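Coronin (Toxoplasma gondii, PDB 4OZU) probably binds actin filaments as a member of the coronin family, this piece being its WD40 beta-propeller domain. Local coordinates at residues L196-P201 with Q205-V210. Residues are numbered along the deposited sequence; the frame is centred on the assembly and turned at random.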
# COMPACT_ATOMS: atom_id res chain seq x y z
N LEU A 196 7.07 -16.96 -1.85
CA LEU A 196 7.48 -15.57 -1.90
C LEU A 196 8.59 -15.46 -2.93
O LEU A 196 9.60 -16.15 -2.81
CB LEU A 196 7.96 -15.09 -0.53
CG LEU A 196 8.59 -13.69 -0.49
CD1 LEU A 196 7.55 -12.61 -0.72
CD2 LEU A 196 9.29 -13.49 0.83
N ASN A 197 8.39 -14.61 -3.93
CA ASN A 197 9.33 -14.48 -5.04
C ASN A 197 9.90 -13.08 -5.11
O ASN A 197 9.17 -12.10 -4.94
CB ASN A 197 8.66 -14.83 -6.37
CG ASN A 197 7.84 -16.11 -6.29
OD1 ASN A 197 8.38 -17.21 -6.25
ND2 ASN A 197 6.52 -15.96 -6.28
N ILE A 198 11.20 -13.00 -5.36
CA ILE A 198 11.88 -11.72 -5.54
C ILE A 198 12.24 -11.56 -7.01
O ILE A 198 12.83 -12.45 -7.62
CB ILE A 198 13.16 -11.63 -4.69
CG1 ILE A 198 12.89 -12.08 -3.25
CG2 ILE A 198 13.70 -10.21 -4.74
CD1 ILE A 198 11.83 -11.27 -2.52
N VAL A 199 11.91 -10.39 -7.57
CA VAL A 199 12.06 -10.13 -9.00
C VAL A 199 12.90 -8.90 -9.26
O VAL A 199 12.66 -7.85 -8.66
CB VAL A 199 10.69 -9.93 -9.67
CG1 VAL A 199 10.86 -9.71 -11.17
CG2 VAL A 199 9.78 -11.13 -9.41
N ASP A 200 13.88 -9.05 -10.15
CA ASP A 200 14.68 -7.93 -10.64
C ASP A 200 14.18 -7.54 -12.04
O ASP A 200 14.47 -8.23 -13.01
CB ASP A 200 16.16 -8.31 -10.67
CG ASP A 200 17.07 -7.14 -11.06
OD1 ASP A 200 16.65 -6.26 -11.85
OD2 ASP A 200 18.23 -7.12 -10.59
N PRO A 201 13.43 -6.43 -12.14
CA PRO A 201 12.86 -6.10 -13.45
C PRO A 201 13.88 -5.66 -14.50
O PRO A 201 13.68 -5.94 -15.68
CB PRO A 201 11.90 -4.95 -13.13
CG PRO A 201 12.42 -4.36 -11.85
CD PRO A 201 12.99 -5.51 -11.08
N GLN A 205 14.45 -11.10 -14.33
CA GLN A 205 14.66 -12.43 -13.78
C GLN A 205 14.22 -12.55 -12.33
O GLN A 205 14.17 -11.57 -11.58
CB GLN A 205 16.13 -12.84 -13.93
CG GLN A 205 17.10 -12.09 -13.04
CD GLN A 205 18.56 -12.39 -13.38
OE1 GLN A 205 18.88 -12.81 -14.49
NE2 GLN A 205 19.45 -12.18 -12.41
N VAL A 206 13.85 -13.78 -11.96
CA VAL A 206 13.53 -14.12 -10.59
C VAL A 206 14.84 -14.38 -9.87
O VAL A 206 15.58 -15.29 -10.25
CB VAL A 206 12.61 -15.35 -10.50
CG1 VAL A 206 12.32 -15.71 -9.05
CG2 VAL A 206 11.31 -15.10 -11.27
N VAL A 207 15.13 -13.58 -8.85
CA VAL A 207 16.41 -13.69 -8.15
C VAL A 207 16.27 -14.35 -6.78
O VAL A 207 17.24 -14.44 -6.03
CB VAL A 207 17.05 -12.31 -7.99
CG1 VAL A 207 17.33 -11.72 -9.37
CG2 VAL A 207 16.16 -11.37 -7.18
N GLY A 208 15.08 -14.83 -6.46
CA GLY A 208 14.90 -15.58 -5.23
C GLY A 208 13.50 -16.12 -5.10
O GLY A 208 12.54 -15.49 -5.53
N SER A 209 13.37 -17.30 -4.50
CA SER A 209 12.05 -17.84 -4.22
C SER A 209 12.10 -18.80 -3.05
O SER A 209 13.04 -19.59 -2.93
CB SER A 209 11.48 -18.54 -5.46
OG SER A 209 10.12 -18.88 -5.24
N VAL A 210 11.10 -18.72 -2.19
CA VAL A 210 11.03 -19.59 -1.01
C VAL A 210 9.59 -19.83 -0.61
O VAL A 210 8.73 -18.96 -0.76
CB VAL A 210 11.82 -18.98 0.18
CG1 VAL A 210 11.12 -17.73 0.72
CG2 VAL A 210 12.01 -20.01 1.29
O HOH W 1 19.85 -9.81 -10.82
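S209 and N197 form the side-chain hydrogen bond of this antiparallel beta hairpin, the outer two strands of one four-stranded blade in the WD40 propeller. S209 OG donates to N197 OD1 at 2.6 Å, with the hydroxyl tilted 22° out of the amide plane. S209 holds OG anti to its own backbone N (chi1 -171°), which brings it up to the asparagine. N197 ND2 bonds weakly to T191 OG1 on the next strand inward, so the amide bridges three strands.

The backbone ladder runs from L196 N to V210 O (2.8 Å) at one end to Q205 N and D200 O (3.2 Å) at the turn. A classic beta bulge interrupts it: V207 and G208 both face I198. I198 O accepts a hydrogen bond from V207 N at 2.8 Å and a weak one from G208 N at 3.5 Å.

At the turn, D200 OD1 accepts a hydrogen bond from A203 N. D200 OD2 takes a bond from a water that also meets Q205 NE2, weakly. V199, on the same face as N197, is buried against F157 and V169.

V207, at the bulge, crosses the I198 side chain at about a right angle. Its CG1 rests 3.8 Å from D200 CB, and CG2 lies 3.7 Å from I198 CG2.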